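Local structure of aquaporin AqpM (Methanothermobacter marburgensis str. Marburg, 2F2B) at residues A[9-14]-A[105-110]; A[81-86]-A[199-204]; A[133-138]-A[195-200]. The protein forms a homotetrameric membrane channel that lets water cross in both directions under osmotic drive and also gives a transient rise in glycerol flux. All coordinates share one frame; numbering follows the deposited sequence.

The contacts run from the packing of two transmembrane helices, through the middle of the channel, to loops on the probably extracellular side. Interaction 1 joins helix 4-33 to helix 100-122; interaction 2, about 10 Å away between centres, pairs the NPA motifs that start helices 83-91 and 200-214. Interaction 3, between loop 133-138 and the loop entering helix 200-214, has its centre about 11 Å from that of interaction 2 and about 19 Å from that of interaction 1. Along the chain, interactions 1 and 2 alternate their segments; interaction 3 opens after interaction 1. Glu-11 OE1 bonds to Ile-81 N, and Asn-82 ND2 to Leu-198 O, tying both NPA loops to their surroundings.

Interaction 1 of 3, residues A[9-14]-A[105-110]; sequences IAEFIG and IAQLLG
With CG anti to the backbone N (chi1 174°), Phe-12 carries its ring out from helix 4-33 and across Gly-110 of helix 100-122, while a bend at chi2 lays Glu-11 alongside Gln-107, whose chain runs extended beyond CG. Gly-110 CA stands over one face of the Phe-12 ring, 3.7 Å from its centroid and shifted toward the rim, a CH-pi contact. Leu-109 CB adds an apolar touch at 3.8 Å from Phe-12 CE2. With only hydrogens on its CA, Gly-110 lets the backbones close up: Gly-110 CA makes a CA-H...O contact of 3.4 Å with Phe-12 O, and Phe-12 CA makes another of 3.5 Å with Ala-106 O. This is close glycine-mediated packing of two transmembrane helices of the aquaporin fold, the axes of the two short segments approaching to 7.3 Å at a crossing angle of -34°. In the buried part of the contact, Gln-107 NE2 donates to Glu-11 OE1 at 3.1 Å, almost straight (168°), on the anti side of the carboxylate and tilted out of its plane. Glu-11 OE1 also takes Ile-81 N, and its OE2 bonds with Ser-77 OG and His-80 N; Gln-107 NE2 has a second partner in Thr-86 OG1.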
ATOM      1  N   ILE A   9     -16.167  13.358  22.496  1.00 13.85           N
ATOM      2  CA  ILE A   9     -15.350  14.331  21.779  1.00 14.58           C
ATOM      3  C   ILE A   9     -14.403  13.550  20.859  1.00 14.73           C
ATOM      4  O   ILE A   9     -14.176  13.936  19.711  1.00 13.56           O
ATOM      5  CB  ILE A   9     -14.527  15.210  22.750  1.00 16.25           C
ATOM      6  CG1 ILE A   9     -15.463  16.131  23.535  1.00 17.78           C
ATOM      7  CG2 ILE A   9     -13.504  16.037  21.973  1.00 17.36           C
ATOM      8  CD1 ILE A   9     -14.765  16.919  24.639  1.00 17.46           C
ATOM      9  N   ALA A  10     -13.871  12.440  21.364  1.00 13.16           N
ATOM     10  CA  ALA A  10     -12.969  11.604  20.576  1.00 13.23           C
ATOM     11  C   ALA A  10     -13.700  11.019  19.364  1.00 12.90           C
ATOM     12  O   ALA A  10     -13.150  10.984  18.268  1.00 13.03           O
ATOM     13  CB  ALA A  10     -12.400  10.480  21.437  1.00 12.59           C
ATOM     14  N   GLU A  11     -14.931  10.557  19.561  1.00 11.90           N
ATOM     15  CA  GLU A  11     -15.705   9.999  18.450  1.00 12.37           C
ATOM     16  C   GLU A  11     -15.985  11.081  17.402  1.00 13.08           C
ATOM     17  O   GLU A  11     -15.997  10.809  16.202  1.00 13.54           O
ATOM     18  CB  GLU A  11     -17.024   9.399  18.961  1.00 12.68           C
ATOM     19  CG  GLU A  11     -16.859   8.087  19.724  1.00 12.38           C
ATOM     20  CD  GLU A  11     -16.344   6.954  18.846  1.00 14.01           C
ATOM     21  OE1 GLU A  11     -16.935   6.721  17.772  1.00 12.49           O
ATOM     22  OE2 GLU A  11     -15.358   6.289  19.231  1.00 16.55           O
ATOM     23  N   PHE A  12     -16.207  12.309  17.862  1.00 12.78           N
ATOM     24  CA  PHE A  12     -16.461  13.435  16.965  1.00 12.74           C
ATOM     25  C   PHE A  12     -15.212  13.684  16.119  1.00 12.50           C
ATOM     26  O   PHE A  12     -15.288  13.795  14.893  1.00 12.43           O
ATOM     27  CB  PHE A  12     -16.804  14.689  17.786  1.00 13.54           C
ATOM     28  CG  PHE A  12     -16.947  15.948  16.967  1.00 13.47           C
ATOM     29  CD1 PHE A  12     -15.827  16.679  16.582  1.00 15.46           C
ATOM     30  CD2 PHE A  12     -18.209  16.413  16.598  1.00 14.71           C
ATOM     31  CE1 PHE A  12     -15.958  17.861  15.841  1.00 15.76           C
ATOM     32  CE2 PHE A  12     -18.353  17.589  15.861  1.00 13.54           C
ATOM     33  CZ  PHE A  12     -17.226  18.314  15.483  1.00 15.60           C
ATOM     34  N   ILE A  13     -14.062  13.765  16.782  1.00 12.29           N
ATOM     35  CA  ILE A  13     -12.794  13.999  16.096  1.00 11.62           C
ATOM     36  C   ILE A  13     -12.481  12.875  15.110  1.00 11.40           C
ATOM     37  O   ILE A  13     -12.092  13.130  13.966  1.00 11.24           O
ATOM     38  CB  ILE A  13     -11.636  14.125  17.111  1.00 12.26           C
ATOM     39  CG1 ILE A  13     -11.808  15.408  17.929  1.00 13.78           C
ATOM     40  CG2 ILE A  13     -10.288  14.134  16.384  1.00 13.14           C
ATOM     41  CD1 ILE A  13     -10.861  15.521  19.109  1.00 14.96           C
ATOM     42  N   GLY A  14     -12.659  11.636  15.556  1.00  9.61           N
ATOM     43  CA  GLY A  14     -12.379  10.494  14.702  1.00 11.01           C
ATOM     44  C   GLY A  14     -13.236  10.449  13.453  1.00 10.69           C
ATOM     45  O   GLY A  14     -12.745  10.138  12.368  1.00  9.83           O
ATOM     46  N   ILE A 105     -24.606  10.312  17.927  1.00 15.27           N
ATOM     47  CA  ILE A 105     -24.776  11.747  17.727  1.00 15.45           C
ATOM     48  C   ILE A 105     -23.416  12.400  17.495  1.00 13.85           C
ATOM     49  O   ILE A 105     -23.262  13.233  16.602  1.00 14.67           O
ATOM     50  CB  ILE A 105     -25.473  12.411  18.938  1.00 17.18           C
ATOM     51  CG1 ILE A 105     -26.935  11.959  18.994  1.00 20.18           C
ATOM     52  CG2 ILE A 105     -25.387  13.933  18.830  1.00 18.54           C
ATOM     53  CD1 ILE A 105     -27.714  12.518  20.174  1.00 22.30           C
ATOM     54  N   ALA A 106     -22.425  12.008  18.292  1.00 13.72           N
ATOM     55  CA  ALA A 106     -21.081  12.559  18.157  1.00 13.04           C
ATOM     56  C   ALA A 106     -20.514  12.241  16.776  1.00 12.54           C
ATOM     57  O   ALA A 106     -19.849  13.077  16.165  1.00 12.72           O
ATOM     58  CB  ALA A 106     -20.163  11.989  19.241  1.00 12.88           C
ATOM     59  N   GLN A 107     -20.780  11.029  16.296  1.00 12.18           N
ATOM     60  CA  GLN A 107     -20.295  10.589  14.988  1.00 12.44           C
ATOM     61  C   GLN A 107     -20.965  11.373  13.859  1.00 12.88           C
ATOM     62  O   GLN A 107     -20.295  11.823  12.926  1.00 11.61           O
ATOM     63  CB  GLN A 107     -20.548   9.082  14.820  1.00 11.85           C
ATOM     64  CG  GLN A 107     -19.776   8.211  15.821  1.00 11.88           C
ATOM     65  CD  GLN A 107     -20.376   6.822  15.985  1.00 11.38           C
ATOM     66  OE1 GLN A 107     -21.422   6.515  15.412  1.00 13.09           O
ATOM     67  NE2 GLN A 107     -19.721   5.980  16.776  1.00 11.59           N
ATOM     68  N   LEU A 108     -22.282  11.548  13.941  1.00 12.94           N
ATOM     69  CA  LEU A 108     -23.002  12.296  12.912  1.00 14.09           C
ATOM     70  C   LEU A 108     -22.508  13.743  12.847  1.00 14.49           C
ATOM     71  O   LEU A 108     -22.302  14.295  11.762  1.00 13.49           O
ATOM     72  CB  LEU A 108     -24.509  12.270  13.196  1.00 14.21           C
ATOM     73  CG  LEU A 108     -25.197  10.909  13.063  1.00 15.50           C
ATOM     74  CD1 LEU A 108     -26.631  11.004  13.589  1.00 15.28           C
ATOM     75  CD2 LEU A 108     -25.188  10.467  11.606  1.00 15.19           C
ATOM     76  N   LEU A 109     -22.314  14.351  14.013  1.00 14.11           N
ATOM     77  CA  LEU A 109     -21.835  15.728  14.094  1.00 15.32           C
ATOM     78  C   LEU A 109     -20.411  15.843  13.549  1.00 13.98           C
ATOM     79  O   LEU A 109     -20.093  16.771  12.806  1.00 14.95           O
ATOM     80  CB  LEU A 109     -21.875  16.214  15.547  1.00 16.45           C
ATOM     81  CG  LEU A 109     -23.269  16.405  16.157  1.00 18.67           C
ATOM     82  CD1 LEU A 109     -23.141  16.776  17.631  1.00 19.98           C
ATOM     83  CD2 LEU A 109     -24.018  17.488  15.392  1.00 20.15           C
ATOM     84  N   GLY A 110     -19.557  14.895  13.922  1.00 13.61           N
ATOM     85  CA  GLY A 110     -18.184  14.913  13.446  1.00 13.13           C
ATOM     86  C   GLY A 110     -18.106  14.804  11.935  1.00 12.78           C
ATOM     87  O   GLY A 110     -17.309  15.489  11.291  1.00 12.49           O
TER

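Interaction 2 of 3, residues A[81-86]-A[199-204]; sequences INPAVT and NPARTF. With GOL (glycerol), chain B.
Asn-199 and Asn-82 meet tip to tip, CG anti to the backbone N in both, which sends the two amides toward each other; they stack with planes 9° apart and Asn-199 CG 3.4 Å from Asn-82 CG. Asn-199 ND2 gives a hydrogen bond to Ile-81 O at 2.9 Å, in the carbonyl plane on a lone pair, and a nearly straight one (172°) to O3 of a glycerol molecule, probably from the crystallisation liquor. Asn-82 ND2 donates to glycerol O2 at 3.1 Å and, within the protein, to Leu-198 O. Asn-199 OD1 caps its own helix, accepting from Arg-202 N at 3.0 Å and weakly from Ala-201 N; Asn-82 OD1 does the same for Ala-84 N, with the donor above the carbonyl plane. These are the paired NPA motifs of the aquaporin pore: two half-helices meet at their N-terminal ends, and each asparagine uses its oxygen as N-cap and turns one amide N-H to the glycerol while a backbone carbonyl holds the other. The positive ends of the two helix dipoles point at this site, which would probably favour solute oxygens accepting from the two amides. Next along the segment, Pro-200 CD lies 3.9 Å from Pro-83 CD and 4.0 Å from Ala-84 CB. Ala-201 CB then packs on Pro-83 CD at 3.6 Å. Arg-202 makes no contact with 81-86; its NH2 is hydrogen-bonded to Gly-133 O.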
ATOM      1  N   ILE A  81     -16.260   5.406  15.461  1.00 12.37           N
ATOM      2  CA  ILE A  81     -16.446   6.361  14.361  1.00 11.68           C
ATOM      3  C   ILE A  81     -17.338   5.846  13.236  1.00 12.62           C
ATOM      4  O   ILE A  81     -17.164   6.200  12.064  1.00 11.50           O
ATOM      5  CB  ILE A  81     -15.076   6.833  13.791  1.00 12.80           C
ATOM      6  CG1 ILE A  81     -14.294   5.655  13.194  1.00 12.21           C
ATOM      7  CG2 ILE A  81     -14.266   7.492  14.912  1.00 10.62           C
ATOM      8  CD1 ILE A  81     -12.986   6.065  12.511  1.00 15.75           C
ATOM      9  N   ASN A  82     -18.332   5.049  13.621  1.00 11.67           N
ATOM     10  CA  ASN A  82     -19.259   4.432  12.681  1.00 10.80           C
ATOM     11  C   ASN A  82     -20.485   3.924  13.454  1.00 10.60           C
ATOM     12  O   ASN A  82     -20.368   3.023  14.276  1.00 11.19           O
ATOM     13  CB  ASN A  82     -18.555   3.249  12.013  1.00 10.45           C
ATOM     14  CG  ASN A  82     -19.386   2.596  10.933  1.00 10.45           C
ATOM     15  OD1 ASN A  82     -20.614   2.705  10.918  1.00 11.19           O
ATOM     16  ND2 ASN A  82     -18.715   1.895  10.024  1.00 10.75           N
ATOM     17  N   PRO A  83     -21.671   4.497  13.197  1.00 11.70           N
ATOM     18  CA  PRO A  83     -22.885   4.058  13.898  1.00 13.20           C
ATOM     19  C   PRO A  83     -23.152   2.558  13.765  1.00 12.59           C
ATOM     20  O   PRO A  83     -23.670   1.927  14.691  1.00 12.71           O
ATOM     21  CB  PRO A  83     -23.981   4.901  13.247  1.00 12.80           C
ATOM     22  CG  PRO A  83     -23.259   6.180  12.929  1.00 12.69           C
ATOM     23  CD  PRO A  83     -21.944   5.682  12.363  1.00 11.53           C
ATOM     24  N   ALA A  84     -22.803   1.987  12.613  1.00 11.70           N
ATOM     25  CA  ALA A  84     -23.017   0.560  12.394  1.00 12.03           C
ATOM     26  C   ALA A  84     -22.114  -0.294  13.289  1.00 12.72           C
ATOM     27  O   ALA A  84     -22.500  -1.390  13.703  1.00 12.37           O
ATOM     28  CB  ALA A  84     -22.786   0.213  10.923  1.00 11.26           C
ATOM     29  N   VAL A  85     -20.914   0.200  13.584  1.00 11.88           N
ATOM     30  CA  VAL A  85     -19.991  -0.531  14.448  1.00 12.81           C
ATOM     31  C   VAL A  85     -20.496  -0.458  15.887  1.00 13.37           C
ATOM     32  O   VAL A  85     -20.501  -1.457  16.608  1.00 13.79           O
ATOM     33  CB  VAL A  85     -18.561   0.058  14.370  1.00 14.32           C
ATOM     34  CG1 VAL A  85     -17.673  -0.556  15.455  1.00 14.71           C
ATOM     35  CG2 VAL A  85     -17.972  -0.218  12.988  1.00 14.63           C
ATOM     36  N   THR A  86     -20.930   0.730  16.294  1.00 13.24           N
ATOM     37  CA  THR A  86     -21.456   0.934  17.643  1.00 13.42           C
ATOM     38  C   THR A  86     -22.647   0.001  17.875  1.00 14.42           C
ATOM     39  O   THR A  86     -22.733  -0.666  18.910  1.00 15.08           O
ATOM     40  CB  THR A  86     -21.902   2.403  17.841  1.00 14.08           C
ATOM     41  OG1 THR A  86     -20.774   3.270  17.673  1.00 12.10           O
ATOM     42  CG2 THR A  86     -22.481   2.615  19.244  1.00 12.12           C
ATOM     43  N   ASN A 199     -20.853   3.004   6.481  1.00 12.13           N
ATOM     44  CA  ASN A 199     -20.943   3.886   7.640  1.00 12.14           C
ATOM     45  C   ASN A 199     -22.037   4.952   7.498  1.00 11.88           C
ATOM     46  O   ASN A 199     -21.908   5.871   6.691  1.00 11.01           O
ATOM     47  CB  ASN A 199     -19.568   4.554   7.746  1.00 11.45           C
ATOM     48  CG  ASN A 199     -19.385   5.365   8.997  1.00 10.78           C
ATOM     49  OD1 ASN A 199     -20.310   6.013   9.486  1.00 11.13           O
ATOM     50  ND2 ASN A 199     -18.161   5.362   9.509  1.00 11.49           N
ATOM     51  N   PRO A 200     -23.114   4.861   8.298  1.00 10.73           N
ATOM     52  CA  PRO A 200     -24.198   5.848   8.210  1.00 11.54           C
ATOM     53  C   PRO A 200     -23.759   7.304   8.413  1.00 11.91           C
ATOM     54  O   PRO A 200     -24.305   8.211   7.785  1.00 13.42           O
ATOM     55  CB  PRO A 200     -25.178   5.382   9.289  1.00 11.67           C
ATOM     56  CG  PRO A 200     -24.972   3.888   9.305  1.00 13.51           C
ATOM     57  CD  PRO A 200     -23.458   3.789   9.249  1.00 11.27           C
ATOM     58  N   ALA A 201     -22.779   7.529   9.284  1.00 10.73           N
ATOM     59  CA  ALA A 201     -22.303   8.888   9.544  1.00 10.78           C
ATOM     60  C   ALA A 201     -21.458   9.406   8.383  1.00 11.99           C
ATOM     61  O   ALA A 201     -21.569  10.574   7.991  1.00 12.50           O
ATOM     62  CB  ALA A 201     -21.494   8.924  10.847  1.00 12.62           C
ATOM     63  N   ARG A 202     -20.612   8.535   7.838  1.00 11.46           N
ATOM     64  CA  ARG A 202     -19.748   8.902   6.718  1.00 11.59           C
ATOM     65  C   ARG A 202     -20.571   9.318   5.497  1.00 12.54           C
ATOM     66  O   ARG A 202     -20.089  10.054   4.633  1.00 12.42           O
ATOM     67  CB  ARG A 202     -18.811   7.732   6.379  1.00 11.30           C
ATOM     68  CG  ARG A 202     -18.012   7.890   5.085  1.00 11.45           C
ATOM     69  CD  ARG A 202     -18.715   7.181   3.933  1.00 11.14           C
ATOM     70  NE  ARG A 202     -17.973   7.259   2.674  1.00 11.41           N
ATOM     71  CZ  ARG A 202     -18.030   8.283   1.829  1.00 12.09           C
ATOM     72  NH1 ARG A 202     -18.794   9.333   2.101  1.00 13.10           N
ATOM     73  NH2 ARG A 202     -17.336   8.255   0.699  1.00 10.55           N
ATOM     74  N   THR A 203     -21.813   8.847   5.426  1.00 12.21           N
ATOM     75  CA  THR A 203     -22.687   9.218   4.319  1.00 12.56           C
ATOM     76  C   THR A 203     -23.464  10.483   4.695  1.00 12.75           C
ATOM     77  O   THR A 203     -23.649  11.377   3.871  1.00 12.06           O
ATOM     78  CB  THR A 203     -23.685   8.086   3.973  1.00 13.71           C
ATOM     79  OG1 THR A 203     -22.962   6.945   3.488  1.00 13.22           O
ATOM     80  CG2 THR A 203     -24.660   8.549   2.892  1.00 13.08           C
ATOM     81  N   PHE A 204     -23.896  10.555   5.950  1.00 13.88           N
ATOM     82  CA  PHE A 204     -24.653  11.702   6.462  1.00 14.33           C
ATOM     83  C   PHE A 204     -23.951  13.051   6.263  1.00 14.05           C
ATOM     84  O   PHE A 204     -24.559  14.016   5.787  1.00 13.89           O
ATOM     85  CB  PHE A 204     -24.936  11.501   7.953  1.00 13.79           C
ATOM     86  CG  PHE A 204     -25.578  12.689   8.619  1.00 15.66           C
ATOM     87  CD1 PHE A 204     -26.932  12.954   8.447  1.00 17.51           C
ATOM     88  CD2 PHE A 204     -24.821  13.547   9.417  1.00 16.67           C
ATOM     89  CE1 PHE A 204     -27.528  14.062   9.060  1.00 18.75           C
ATOM     90  CE2 PHE A 204     -25.405  14.655  10.034  1.00 19.18           C
ATOM     91  CZ  PHE A 204     -26.762  14.911   9.854  1.00 17.73           C
TER
HETATM   92  C1  GOL B 501     -14.041   2.616  10.236  1.00 35.51           C
HETATM   93  O1  GOL B 501     -13.156   2.334  11.552  1.00 38.03           O
HETATM   94  C2  GOL B 501     -15.395   2.305  10.098  1.00 34.40           C
HETATM   95  O2  GOL B 501     -15.803   1.485  11.074  1.00 35.50           O
HETATM   96  C3  GOL B 501     -15.859   2.860   9.136  1.00 34.08           C
HETATM   97  O3  GOL B 501     -15.997   3.740   7.862  1.00 29.92           O

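Interaction 3 of 3, residues A[133-138]-A[195-200]; sequences GATAPF and GSSLNP
Thr-135 presses its side chain onto Gly-195 and Ser-197, packing two loops of the aquaporin fold together. One, residues 133-138, precedes helix 143-166; the other, residues 195-200, is the start of the pore loop that carries the second NPA motif into helix 200-214. Starting at the backbone, Thr-135 CA is 4.5 Å from Gly-195 CA, and the CB of Thr-135 points toward the pore loop, 4.1 Å from Ser-197 CB. From there the side chain forks. OG1 lies between the backbone N and the carbonyl carbon (chi1 56°) and passes Ser-197 CB at 3.7 Å; its polar partner is Thr-203 OG1, in the first turn of helix 200-214. The methyl branch, CG2, anti to the carbonyl carbon, rests 3.5 Å from Gly-195 O and 3.8 Å from Ser-197 CB, a van der Waals fit with no hydrogen bond crossing between the segments. On the facing loop, Ser-197 OG also bonds with Thr-203 OG1, so that one threonine hydroxyl joins both loops to the helix that follows. Arg-202, whose equivalent in relatives helps form the selectivity filter, packs on both Thr-135 and Ser-197.

Gly-195 is the first residue past helix 175-194, with a positive phi of 96°. Positive phi suits glycine, and with no side chain here Thr-135 CB comes to 4.2 Å from Gly-195 CA. Further along, Phe-138 is tied by backbone hydrogen bonding to Ile-193 in helix 175-194. Its ring approaches Gly-195 obliquely, with Phe-138 CE1 4.0 Å from Gly-195 N.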
ATOM      1  N   GLY A 133     -17.574  13.720  -2.060  1.00 12.53           N
ATOM      2  CA  GLY A 133     -17.425  12.286  -1.883  1.00 13.07           C
ATOM      3  C   GLY A 133     -18.650  11.583  -1.327  1.00 13.47           C
ATOM      4  O   GLY A 133     -18.524  10.577  -0.627  1.00 13.94           O
ATOM      5  N   ALA A 134     -19.840  12.095  -1.632  1.00 12.60           N
ATOM      6  CA  ALA A 134     -21.070  11.476  -1.145  1.00 13.78           C
ATOM      7  C   ALA A 134     -21.279  10.112  -1.805  1.00 13.95           C
ATOM      8  O   ALA A 134     -21.017   9.939  -2.995  1.00 16.44           O
ATOM      9  CB  ALA A 134     -22.268  12.385  -1.431  1.00 14.01           C
ATOM     10  N   THR A 135     -21.754   9.144  -1.028  1.00 14.49           N
ATOM     11  CA  THR A 135     -21.999   7.801  -1.548  1.00 14.02           C
ATOM     12  C   THR A 135     -23.414   7.656  -2.111  1.00 15.21           C
ATOM     13  O   THR A 135     -24.393   7.997  -1.446  1.00 15.64           O
ATOM     14  CB  THR A 135     -21.813   6.730  -0.448  1.00 13.89           C
ATOM     15  OG1 THR A 135     -22.676   7.026   0.659  1.00 15.35           O
ATOM     16  CG2 THR A 135     -20.363   6.702   0.038  1.00 13.05           C
ATOM     17  N   ALA A 136     -23.511   7.150  -3.336  1.00 14.97           N
ATOM     18  CA  ALA A 136     -24.801   6.928  -3.989  1.00 16.32           C
ATOM     19  C   ALA A 136     -24.636   5.823  -5.024  1.00 16.04           C
ATOM     20  O   ALA A 136     -23.535   5.596  -5.525  1.00 16.36           O
ATOM     21  CB  ALA A 136     -25.291   8.214  -4.662  1.00 16.50           C
ATOM     22  N   PRO A 137     -25.727   5.109  -5.351  1.00 15.85           N
ATOM     23  CA  PRO A 137     -25.613   4.040  -6.345  1.00 16.14           C
ATOM     24  C   PRO A 137     -25.028   4.581  -7.648  1.00 16.17           C
ATOM     25  O   PRO A 137     -25.400   5.665  -8.104  1.00 16.85           O
ATOM     26  CB  PRO A 137     -27.058   3.564  -6.510  1.00 16.69           C
ATOM     27  CG  PRO A 137     -27.649   3.814  -5.156  1.00 15.29           C
ATOM     28  CD  PRO A 137     -27.095   5.182  -4.809  1.00 16.07           C
ATOM     29  N   PHE A 138     -24.104   3.834  -8.240  1.00 14.86           N
ATOM     30  CA  PHE A 138     -23.492   4.260  -9.491  1.00 15.41           C
ATOM     31  C   PHE A 138     -24.419   3.960 -10.671  1.00 16.23           C
ATOM     32  O   PHE A 138     -25.440   3.294 -10.508  1.00 15.64           O
ATOM     33  CB  PHE A 138     -22.122   3.594  -9.658  1.00 15.09           C
ATOM     34  CG  PHE A 138     -21.003   4.361  -8.999  1.00 13.89           C
ATOM     35  CD1 PHE A 138     -21.007   4.581  -7.623  1.00 14.10           C
ATOM     36  CD2 PHE A 138     -19.979   4.913  -9.764  1.00 13.71           C
ATOM     37  CE1 PHE A 138     -20.007   5.347  -7.014  1.00 13.58           C
ATOM     38  CE2 PHE A 138     -18.970   5.681  -9.167  1.00 15.04           C
ATOM     39  CZ  PHE A 138     -18.985   5.899  -7.791  1.00 13.89           C
ATOM     40  N   GLY A 195     -20.526   3.166  -3.691  1.00 12.82           N
ATOM     41  CA  GLY A 195     -19.755   4.240  -3.093  1.00 12.29           C
ATOM     42  C   GLY A 195     -19.032   3.674  -1.882  1.00 11.65           C
ATOM     43  O   GLY A 195     -18.153   4.317  -1.310  1.00 12.39           O
ATOM     44  N   SER A 196     -19.420   2.461  -1.492  1.00 11.15           N
ATOM     45  CA  SER A 196     -18.821   1.746  -0.360  1.00 11.70           C
ATOM     46  C   SER A 196     -18.729   2.567   0.922  1.00 11.41           C
ATOM     47  O   SER A 196     -17.636   2.819   1.439  1.00 10.76           O
ATOM     48  CB  SER A 196     -17.427   1.234  -0.741  1.00 11.20           C
ATOM     49  OG  SER A 196     -16.869   0.458   0.308  1.00 11.17           O
ATOM     50  N   SER A 197     -19.885   2.974   1.437  1.00 10.28           N
ATOM     51  CA  SER A 197     -19.957   3.764   2.664  1.00 11.07           C
ATOM     52  C   SER A 197     -19.606   2.969   3.920  1.00 11.08           C
ATOM     53  O   SER A 197     -18.709   3.356   4.673  1.00 11.39           O
ATOM     54  CB  SER A 197     -21.364   4.337   2.830  1.00 12.04           C
ATOM     55  OG  SER A 197     -21.554   4.783   4.161  1.00 13.10           O
ATOM     56  N   LEU A 198     -20.341   1.878   4.143  1.00 10.96           N
ATOM     57  CA  LEU A 198     -20.161   0.998   5.304  1.00 10.70           C
ATOM     58  C   LEU A 198     -20.366   1.774   6.595  1.00 11.66           C
ATOM     59  O   LEU A 198     -20.134   1.244   7.681  1.00 11.66           O
ATOM     60  CB  LEU A 198     -18.736   0.429   5.334  1.00 12.12           C
ATOM     61  CG  LEU A 198     -18.048   0.026   4.028  1.00 12.37           C
ATOM     62  CD1 LEU A 198     -16.637  -0.489   4.349  1.00 13.58           C
ATOM     63  CD2 LEU A 198     -18.868  -1.043   3.309  1.00 11.40           C
ATOM     64  N   ASN A 199     -20.853   3.004   6.481  1.00 12.13           N
ATOM     65  CA  ASN A 199     -20.943   3.886   7.640  1.00 12.14           C
ATOM     66  C   ASN A 199     -22.037   4.952   7.498  1.00 11.88           C
ATOM     67  O   ASN A 199     -21.908   5.871   6.691  1.00 11.01           O
ATOM     68  CB  ASN A 199     -19.568   4.554   7.746  1.00 11.45           C
ATOM     69  CG  ASN A 199     -19.385   5.365   8.997  1.00 10.78           C
ATOM     70  OD1 ASN A 199     -20.310   6.013   9.486  1.00 11.13           O
ATOM     71  ND2 ASN A 199     -18.161   5.362   9.509  1.00 11.49           N
ATOM     72  N   PRO A 200     -23.114   4.861   8.298  1.00 10.73           N
ATOM     73  CA  PRO A 200     -24.198   5.848   8.210  1.00 11.54           C
ATOM     74  C   PRO A 200     -23.759   7.304   8.413  1.00 11.91           C
ATOM     75  O   PRO A 200     -24.305   8.211   7.785  1.00 13.42           O
ATOM     76  CB  PRO A 200     -25.178   5.382   9.289  1.00 11.67           C
ATOM     77  CG  PRO A 200     -24.972   3.888   9.305  1.00 13.51           C
ATOM     78  CD  PRO A 200     -23.458   3.789   9.249  1.00 11.27           C
TER